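Local coordinates for divalent cation tolerance protein (Thermus thermophilus, PDB 1NZA), which is probably involved in resistance toward heavy metals, as a homotrimeric, cytoplasmic member of the CutA family, at residues A[1-15]-A[51-64]. Residues are numbered along the deposited sequence; the frame is centred on the assembly and turned at random.
Sequences MEEVVLITVPSEEVA and QELLLLVKTTTHAF. With NA (sodium ion), chain B; SO4 (sulfate ion), chain H.
Strands 2-9 and 51-60, the latter part of strand 47-60, are the two central strands of the four-stranded antiparallel sheet of CutA; their N-to-C directions differ by 155°, close to antiparallel. Four hydrogen-bonded pairs, from Glu3 with Thr59 to Val9 with Leu53, carry two backbone bonds each; the hydrogen bond from Val5 N to Val57 O measures 2.7 Å. Thr61 N to Met1 O prolongs the series past the strand end. On the face of Val5, Ile7, Leu53 and Leu55 the packing is largely apolar: CG2 of Val5 reaches Thr59 CG2 at 3.7 Å and Phe64 CE1 at 3.8 Å. Leu55 CD2 meets Ala15 CB at 3.8 Å, while Leu53 CD1 lies 3.6 Å from Glu12 N, seating the first turn of helix 12-24 against the sheet. The other face is shared: Leu54 packs on Leu56 of the second subunit and Val4 on Leu85 of the third, whereas Lys58 and Thr60 touch helix 92-100 of the same chain. Here too lies the sodium ion. Thr8 OG1, set between backbone N and carbonyl carbon (chi1 46°), binds the sodium ion NA at 2.3 Å; Glu52 grips it with both carboxylate oxygens, OE1 and OE2, and two waters complete the five ligands. Ser39 and Glu81 hydrogen-bond to Glu52 OE1 and Thr8 OG1, respectively. Such a central antiparallel pair fits the ferredoxin-like sheet of the trimeric CutA1 family.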
ATOM      1  N   MET A   1     -13.190   3.154  10.474  1.00 32.99           N
ATOM      2  CA  MET A   1     -14.002   4.134   9.697  1.00 31.59           C
ATOM      3  C   MET A   1     -13.140   4.882   8.683  1.00 28.89           C
ATOM      4  O   MET A   1     -13.600   5.192   7.581  1.00 26.79           O
ATOM      5  CB  MET A   1     -14.681   5.117  10.648  1.00 35.68           C
ATOM      6  CG  MET A   1     -15.438   6.240   9.963  1.00 39.61           C
ATOM      7  SD  MET A   1     -14.610   7.817  10.220  1.00 45.85           S
ATOM      8  CE  MET A   1     -14.600   7.850  12.013  1.00 44.08           C
ATOM      9  N   GLU A   2     -11.898   5.185   9.055  1.00 25.09           N
ATOM     10  CA  GLU A   2     -10.999   5.862   8.123  1.00 23.43           C
ATOM     11  C   GLU A   2     -10.451   4.753   7.238  1.00 21.48           C
ATOM     12  O   GLU A   2     -10.285   3.623   7.693  1.00 19.20           O
ATOM     13  CB  GLU A   2      -9.851   6.561   8.851  1.00 23.78           C
ATOM     14  CG  GLU A   2     -10.279   7.613   9.856  1.00 28.37           C
ATOM     15  CD  GLU A   2     -10.486   7.039  11.242  1.00 31.73           C
ATOM     16  OE1 GLU A   2     -10.634   7.825  12.200  1.00 33.28           O
ATOM     17  OE2 GLU A   2     -10.501   5.798  11.377  1.00 34.31           O
ATOM     18  N   GLU A   3     -10.166   5.074   5.985  1.00 19.55           N
ATOM     19  CA  GLU A   3      -9.681   4.066   5.048  1.00 20.01           C
ATOM     20  C   GLU A   3      -8.640   4.607   4.088  1.00 18.74           C
ATOM     21  O   GLU A   3      -8.574   5.812   3.846  1.00 19.29           O
ATOM     22  CB  GLU A   3     -10.840   3.544   4.199  1.00 20.75           C
ATOM     23  CG  GLU A   3     -11.902   2.753   4.930  1.00 24.27           C
ATOM     24  CD  GLU A   3     -13.106   2.460   4.046  1.00 25.11           C
ATOM     25  OE1 GLU A   3     -13.693   1.367   4.184  1.00 24.99           O
ATOM     26  OE2 GLU A   3     -13.473   3.326   3.222  1.00 26.01           O
ATOM     27  N   VAL A   4      -7.820   3.699   3.560  1.00 15.94           N
ATOM     28  CA  VAL A   4      -6.834   4.048   2.541  1.00 14.91           C
ATOM     29  C   VAL A   4      -7.367   3.305   1.318  1.00 13.69           C
ATOM     30  O   VAL A   4      -7.388   2.069   1.288  1.00 15.68           O
ATOM     31  CB  VAL A   4      -5.421   3.523   2.859  1.00 13.37           C
ATOM     32  CG1 VAL A   4      -4.509   3.748   1.647  1.00 15.07           C
ATOM     33  CG2 VAL A   4      -4.844   4.250   4.071  1.00 15.34           C
ATOM     34  N   VAL A   5      -7.830   4.059   0.326  1.00 13.61           N
ATOM     35  CA  VAL A   5      -8.387   3.469  -0.884  1.00 14.43           C
ATOM     36  C   VAL A   5      -7.373   3.414  -2.006  1.00 16.22           C
ATOM     37  O   VAL A   5      -6.696   4.405  -2.285  1.00 17.22           O
ATOM     38  CB  VAL A   5      -9.626   4.266  -1.344  1.00 15.61           C
ATOM     39  CG1 VAL A   5     -10.082   3.805  -2.709  1.00 13.56           C
ATOM     40  CG2 VAL A   5     -10.748   4.086  -0.335  1.00 17.66           C
ATOM     41  N   LEU A   6      -7.255   2.246  -2.636  1.00 15.44           N
ATOM     42  CA  LEU A   6      -6.328   2.067  -3.749  1.00 14.53           C
ATOM     43  C   LEU A   6      -7.102   2.147  -5.057  1.00 15.64           C
ATOM     44  O   LEU A   6      -8.185   1.569  -5.185  1.00 15.57           O
ATOM     45  CB  LEU A   6      -5.637   0.702  -3.675  1.00 14.77           C
ATOM     46  CG  LEU A   6      -4.921   0.314  -2.378  1.00 18.65           C
ATOM     47  CD1 LEU A   6      -4.137  -0.978  -2.591  1.00 17.24           C
ATOM     48  CD2 LEU A   6      -4.001   1.417  -1.951  1.00 18.83           C
ATOM     49  N   ILE A   7      -6.538   2.857  -6.029  1.00 13.23           N
ATOM     50  CA  ILE A   7      -7.151   3.008  -7.345  1.00 14.50           C
ATOM     51  C   ILE A   7      -6.000   3.048  -8.337  1.00 14.22           C
ATOM     52  O   ILE A   7      -5.008   3.730  -8.092  1.00 16.91           O
ATOM     53  CB  ILE A   7      -7.907   4.354  -7.485  1.00 14.85           C
ATOM     54  CG1 ILE A   7      -8.994   4.477  -6.414  1.00 13.68           C
ATOM     55  CG2 ILE A   7      -8.547   4.454  -8.875  1.00 15.64           C
ATOM     56  CD1 ILE A   7      -9.597   5.862  -6.328  1.00 14.28           C
ATOM     57  N   THR A   8      -6.096   2.307  -9.431  1.00 14.26           N
ATOM     58  CA  THR A   8      -5.036   2.390 -10.427  1.00 13.92           C
ATOM     59  C   THR A   8      -5.648   3.077 -11.638  1.00 16.79           C
ATOM     60  O   THR A   8      -6.850   2.945 -11.891  1.00 16.32           O
ATOM     61  CB  THR A   8      -4.473   1.014 -10.802  1.00 17.11           C
ATOM     62  OG1 THR A   8      -5.549   0.102 -11.034  1.00 16.17           O
ATOM     63  CG2 THR A   8      -3.584   0.484  -9.682  1.00 17.21           C
ATOM     64  N   VAL A   9      -4.821   3.831 -12.361  1.00 14.06           N
ATOM     65  CA  VAL A   9      -5.256   4.575 -13.537  1.00 15.10           C
ATOM     66  C   VAL A   9      -4.236   4.391 -14.667  1.00 16.93           C
ATOM     67  O   VAL A   9      -3.079   4.051 -14.425  1.00 14.34           O
ATOM     68  CB  VAL A   9      -5.428   6.076 -13.194  1.00 15.51           C
ATOM     69  CG1 VAL A   9      -6.458   6.238 -12.073  1.00 16.75           C
ATOM     70  CG2 VAL A   9      -4.098   6.668 -12.748  1.00 19.15           C
ATOM     71  N   PRO A  10      -4.656   4.619 -15.921  1.00 16.22           N
ATOM     72  CA  PRO A  10      -3.789   4.462 -17.092  1.00 16.09           C
ATOM     73  C   PRO A  10      -2.798   5.569 -17.428  1.00 14.99           C
ATOM     74  O   PRO A  10      -1.864   5.336 -18.200  1.00 15.30           O
ATOM     75  CB  PRO A  10      -4.795   4.255 -18.219  1.00 18.57           C
ATOM     76  CG  PRO A  10      -5.897   5.167 -17.815  1.00 20.01           C
ATOM     77  CD  PRO A  10      -6.048   4.882 -16.336  1.00 19.38           C
ATOM     78  N   SER A  11      -2.989   6.758 -16.867  1.00 16.19           N
ATOM     79  CA  SER A  11      -2.104   7.879 -17.178  1.00 17.59           C
ATOM     80  C   SER A  11      -2.014   8.905 -16.063  1.00 18.23           C
ATOM     81  O   SER A  11      -2.864   8.958 -15.180  1.00 15.94           O
ATOM     82  CB  SER A  11      -2.594   8.587 -18.444  1.00 18.65           C
ATOM     83  OG  SER A  11      -3.870   9.172 -18.224  1.00 21.95           O
ATOM     84  N   GLU A  12      -0.972   9.730 -16.123  1.00 19.58           N
ATOM     85  CA  GLU A  12      -0.758  10.781 -15.138  1.00 21.19           C
ATOM     86  C   GLU A  12      -1.922  11.768 -15.198  1.00 21.33           C
ATOM     87  O   GLU A  12      -2.352  12.308 -14.176  1.00 20.89           O
ATOM     88  CB  GLU A  12       0.549  11.517 -15.427  1.00 24.84           C
ATOM     89  CG  GLU A  12       0.845  12.636 -14.446  1.00 29.58           C
ATOM     90  CD  GLU A  12       2.023  13.487 -14.873  1.00 33.32           C
ATOM     91  OE1 GLU A  12       3.088  12.920 -15.190  1.00 35.05           O
ATOM     92  OE2 GLU A  12       1.884  14.728 -14.884  1.00 37.02           O
ATOM     93  N   GLU A  13      -2.420  11.997 -16.409  1.00 21.08           N
ATOM     94  CA  GLU A  13      -3.540  12.901 -16.643  1.00 23.20           C
ATOM     95  C   GLU A  13      -4.746  12.507 -15.800  1.00 22.07           C
ATOM     96  O   GLU A  13      -5.294  13.331 -15.064  1.00 21.51           O
ATOM     97  CB  GLU A  13      -3.930  12.875 -18.128  1.00 27.46           C
ATOM     98  CG  GLU A  13      -5.213  13.632 -18.471  1.00 34.72           C
ATOM     99  CD  GLU A  13      -5.096  15.130 -18.251  1.00 37.70           C
ATOM    100  OE1 GLU A  13      -4.208  15.759 -18.869  1.00 40.64           O
ATOM    101  OE2 GLU A  13      -5.894  15.682 -17.463  1.00 39.63           O
ATOM    102  N   VAL A  14      -5.165  11.251 -15.925  1.00 20.21           N
ATOM    103  CA  VAL A  14      -6.309  10.751 -15.167  1.00 20.40           C
ATOM    104  C   VAL A  14      -5.984  10.737 -13.680  1.00 18.21           C
ATOM    105  O   VAL A  14      -6.817  11.084 -12.843  1.00 17.04           O
ATOM    106  CB  VAL A  14      -6.694   9.318 -15.612  1.00 23.12           C
ATOM    107  CG1 VAL A  14      -7.712   8.723 -14.645  1.00 26.78           C
ATOM    108  CG2 VAL A  14      -7.271   9.352 -17.019  1.00 27.38           C
ATOM    109  N   ALA A  15      -4.761  10.333 -13.350  1.00 16.58           N
ATOM    110  CA  ALA A  15      -4.344  10.288 -11.960  1.00 16.05           C
ATOM    111  C   ALA A  15      -4.570  11.638 -11.284  1.00 15.17           C
ATOM    112  O   ALA A  15      -5.204  11.721 -10.237  1.00 16.04           O
ATOM    113  CB  ALA A  15      -2.871   9.887 -11.872  1.00 13.65           C
ATOM    114  N   GLN A  51       0.364  -0.336 -18.276  1.00 14.84           N
ATOM    115  CA  GLN A  51       1.209   0.610 -17.549  1.00 13.42           C
ATOM    116  C   GLN A  51       0.236   1.480 -16.771  1.00 13.52           C
ATOM    117  O   GLN A  51      -0.707   2.020 -17.347  1.00 15.41           O
ATOM    118  CB  GLN A  51       2.006   1.478 -18.510  1.00 14.81           C
ATOM    119  CG  GLN A  51       2.921   0.708 -19.400  1.00 11.99           C
ATOM    120  CD  GLN A  51       3.713   1.625 -20.295  1.00 14.24           C
ATOM    121  OE1 GLN A  51       4.552   2.396 -19.822  1.00 15.89           O
ATOM    122  NE2 GLN A  51       3.444   1.566 -21.592  1.00 16.33           N
ATOM    123  N   GLU A  52       0.464   1.627 -15.470  1.00 12.69           N
ATOM    124  CA  GLU A  52      -0.456   2.399 -14.640  1.00 13.49           C
ATOM    125  C   GLU A  52       0.217   3.214 -13.554  1.00 11.87           C
ATOM    126  O   GLU A  52       1.429   3.165 -13.380  1.00 13.57           O
ATOM    127  CB  GLU A  52      -1.446   1.464 -13.942  1.00 14.64           C
ATOM    128  CG  GLU A  52      -2.292   0.590 -14.857  1.00 13.93           C
ATOM    129  CD  GLU A  52      -3.373  -0.131 -14.088  1.00 18.96           C
ATOM    130  OE1 GLU A  52      -3.036  -0.889 -13.154  1.00 19.57           O
ATOM    131  OE2 GLU A  52      -4.561   0.078 -14.405  1.00 23.21           O
ATOM    132  N   LEU A  53      -0.610   3.968 -12.840  1.00 12.84           N
ATOM    133  CA  LEU A  53      -0.181   4.767 -11.705  1.00 11.08           C
ATOM    134  C   LEU A  53      -1.133   4.376 -10.596  1.00 12.91           C
ATOM    135  O   LEU A  53      -2.292   4.030 -10.853  1.00 12.85           O
ATOM    136  CB  LEU A  53      -0.300   6.262 -11.976  1.00 11.53           C
ATOM    137  CG  LEU A  53       0.674   6.829 -13.005  1.00 14.09           C
ATOM    138  CD1 LEU A  53       0.098   6.705 -14.401  1.00 13.91           C
ATOM    139  CD2 LEU A  53       0.943   8.279 -12.665  1.00 12.92           C
ATOM    140  N   LEU A  54      -0.641   4.424  -9.365  1.00 10.79           N
ATOM    141  CA  LEU A  54      -1.444   4.050  -8.214  1.00 13.01           C
ATOM    142  C   LEU A  54      -1.851   5.272  -7.423  1.00 12.37           C
ATOM    143  O   LEU A  54      -1.044   6.161  -7.193  1.00 12.19           O
ATOM    144  CB  LEU A  54      -0.640   3.116  -7.301  1.00 13.29           C
ATOM    145  CG  LEU A  54      -1.248   2.698  -5.955  1.00 14.46           C
ATOM    146  CD1 LEU A  54      -2.415   1.753  -6.184  1.00 14.42           C
ATOM    147  CD2 LEU A  54      -0.188   2.013  -5.107  1.00 15.05           C
ATOM    148  N   LEU A  55      -3.111   5.322  -7.011  1.00 13.37           N
ATOM    149  CA  LEU A  55      -3.572   6.427  -6.182  1.00 13.52           C
ATOM    150  C   LEU A  55      -3.843   5.834  -4.800  1.00 13.68           C
ATOM    151  O   LEU A  55      -4.513   4.801  -4.697  1.00 13.74           O
ATOM    152  CB  LEU A  55      -4.885   7.023  -6.701  1.00 14.47           C
ATOM    153  CG  LEU A  55      -5.032   7.520  -8.144  1.00 18.25           C
ATOM    154  CD1 LEU A  55      -6.217   8.467  -8.205  1.00 14.60           C
ATOM    155  CD2 LEU A  55      -3.784   8.227  -8.606  1.00 19.19           C
ATOM    156  N   LEU A  56      -3.285   6.448  -3.757  1.00 11.86           N
ATOM    157  CA  LEU A  56      -3.536   6.015  -2.374  1.00 14.21           C
ATOM    158  C   LEU A  56      -4.394   7.145  -1.826  1.00 13.63           C
ATOM    159  O   LEU A  56      -3.914   8.262  -1.637  1.00 14.32           O
ATOM    160  CB  LEU A  56      -2.238   5.906  -1.570  1.00 15.26           C
ATOM    161  CG  LEU A  56      -1.194   4.886  -2.029  1.00 18.01           C
ATOM    162  CD1 LEU A  56      -0.042   4.827  -1.028  1.00 20.06           C
ATOM    163  CD2 LEU A  56      -1.835   3.537  -2.141  1.00 20.64           C
ATOM    164  N   VAL A  57      -5.667   6.850  -1.575  1.00 14.67           N
ATOM    165  CA  VAL A  57      -6.622   7.856  -1.111  1.00 16.35           C
ATOM    166  C   VAL A  57      -7.002   7.742   0.363  1.00 17.92           C
ATOM    167  O   VAL A  57      -7.489   6.704   0.798  1.00 18.08           O
ATOM    168  CB  VAL A  57      -7.920   7.768  -1.943  1.00 16.40           C
ATOM    169  CG1 VAL A  57      -8.834   8.944  -1.614  1.00 17.86           C
ATOM    170  CG2 VAL A  57      -7.580   7.740  -3.433  1.00 13.81           C
ATOM    171  N   LYS A  58      -6.791   8.818   1.119  1.00 17.06           N
ATOM    172  CA  LYS A  58      -7.131   8.840   2.545  1.00 17.62           C
ATOM    173  C   LYS A  58      -8.560   9.370   2.677  1.00 18.91           C
ATOM    174  O   LYS A  58      -8.813  10.554   2.457  1.00 16.97           O
ATOM    175  CB  LYS A  58      -6.169   9.757   3.297  1.00 19.18           C
ATOM    176  CG  LYS A  58      -4.720   9.628   2.852  1.00 23.09           C
ATOM    177  CD  LYS A  58      -4.188   8.216   3.016  1.00 23.10           C
ATOM    178  CE  LYS A  58      -2.977   8.010   2.123  1.00 25.04           C
ATOM    179  NZ  LYS A  58      -2.012   9.147   2.254  1.00 28.45           N
ATOM    180  N   THR A  59      -9.489   8.499   3.055  1.00 17.81           N
ATOM    181  CA  THR A  59     -10.888   8.904   3.159  1.00 20.60           C
ATOM    182  C   THR A  59     -11.618   8.177   4.294  1.00 20.47           C
ATOM    183  O   THR A  59     -10.980   7.677   5.218  1.00 20.22           O
ATOM    184  CB  THR A  59     -11.590   8.633   1.812  1.00 21.79           C
ATOM    185  OG1 THR A  59     -12.941   9.113   1.849  1.00 22.99           O
ATOM    186  CG2 THR A  59     -11.575   7.148   1.505  1.00 21.78           C
ATOM    187  N   THR A  60     -12.948   8.141   4.231  1.00 22.08           N
ATOM    188  CA  THR A  60     -13.750   7.472   5.257  1.00 24.46           C
ATOM    189  C   THR A  60     -14.853   6.616   4.631  1.00 24.16           C
ATOM    190  O   THR A  60     -15.200   6.779   3.460  1.00 24.07           O
ATOM    191  CB  THR A  60     -14.423   8.486   6.202  1.00 25.93           C
ATOM    192  OG1 THR A  60     -15.447   9.190   5.490  1.00 26.76           O
ATOM    193  CG2 THR A  60     -13.412   9.483   6.724  1.00 25.77           C
ATOM    194  N   THR A  61     -15.407   5.701   5.421  1.00 24.90           N
ATOM    195  CA  THR A  61     -16.469   4.830   4.933  1.00 26.16           C
ATOM    196  C   THR A  61     -17.716   5.626   4.558  1.00 26.45           C
ATOM    197  O   THR A  61     -18.502   5.196   3.716  1.00 26.66           O
ATOM    198  CB  THR A  61     -16.859   3.778   5.986  1.00 26.40           C
ATOM    199  OG1 THR A  61     -17.136   4.429   7.234  1.00 26.15           O
ATOM    200  CG2 THR A  61     -15.737   2.778   6.175  1.00 27.87           C
ATOM    201  N   HIS A  62     -17.894   6.785   5.179  1.00 27.80           N
ATOM    202  CA  HIS A  62     -19.060   7.609   4.883  1.00 29.25           C
ATOM    203  C   HIS A  62     -18.949   8.283   3.521  1.00 28.95           C
ATOM    204  O   HIS A  62     -19.956   8.506   2.845  1.00 28.46           O
ATOM    205  CB  HIS A  62     -19.262   8.670   5.970  1.00 32.72           C
ATOM    206  CG  HIS A  62     -20.448   9.556   5.734  1.00 37.59           C
ATOM    207  ND1 HIS A  62     -20.443  10.577   4.808  1.00 39.13           N
ATOM    208  CD2 HIS A  62     -21.685   9.554   6.285  1.00 38.99           C
ATOM    209  CE1 HIS A  62     -21.625  11.168   4.799  1.00 40.21           C
ATOM    210  NE2 HIS A  62     -22.397  10.566   5.686  1.00 40.94           N
ATOM    211  N   ALA A  63     -17.725   8.605   3.118  1.00 26.82           N
ATOM    212  CA  ALA A  63     -17.498   9.254   1.834  1.00 25.85           C
ATOM    213  C   ALA A  63     -17.338   8.241   0.710  1.00 24.82           C
ATOM    214  O   ALA A  63     -17.611   8.547  -0.448  1.00 25.45           O
ATOM    215  CB  ALA A  63     -16.257  10.144   1.910  1.00 25.79           C
ATOM    216  N   PHE A  64     -16.916   7.028   1.058  1.00 25.17           N
ATOM    217  CA  PHE A  64     -16.682   5.985   0.063  1.00 25.23           C
ATOM    218  C   PHE A  64     -17.749   5.813  -1.016  1.00 25.60           C
ATOM    219  O   PHE A  64     -17.423   5.747  -2.200  1.00 23.86           O
ATOM    220  CB  PHE A  64     -16.436   4.632   0.741  1.00 25.14           C
ATOM    221  CG  PHE A  64     -15.880   3.594  -0.192  1.00 24.89           C
ATOM    222  CD1 PHE A  64     -14.590   3.721  -0.700  1.00 25.18           C
ATOM    223  CD2 PHE A  64     -16.655   2.514  -0.595  1.00 24.59           C
ATOM    224  CE1 PHE A  64     -14.080   2.795  -1.598  1.00 22.60           C
ATOM    225  CE2 PHE A  64     -16.154   1.577  -1.499  1.00 24.34           C
ATOM    226  CZ  PHE A  64     -14.861   1.718  -2.001  1.00 25.01           C
TER
HETATM  227 NA    NA B 104      -5.351  -1.453 -12.708  1.00 14.60          NA
HETATM  228  S   SO4 H 200     -11.264   3.855  14.702  1.00 70.37           S
HETATM  229  O1  SO4 H 200     -11.447   4.193  13.126  1.00 69.37           O
HETATM  230  O2  SO4 H 200     -10.039   4.527  15.088  1.00 69.90           O
HETATM  231  O3  SO4 H 200     -12.305   4.269  15.372  1.00 69.90           O
HETATM  232  O4  SO4 H 200     -11.044   2.432  14.698  1.00 69.74           O
HETATM  233  O   HOH W   1      -1.608   3.132 -19.404  1.00 15.37           O
HETATM  234  O   HOH W   2      -4.922  -3.090 -10.823  1.00 38.41           O
HETATM  235  O   HOH W   3      -5.064  -3.201 -14.334  1.00 29.35           O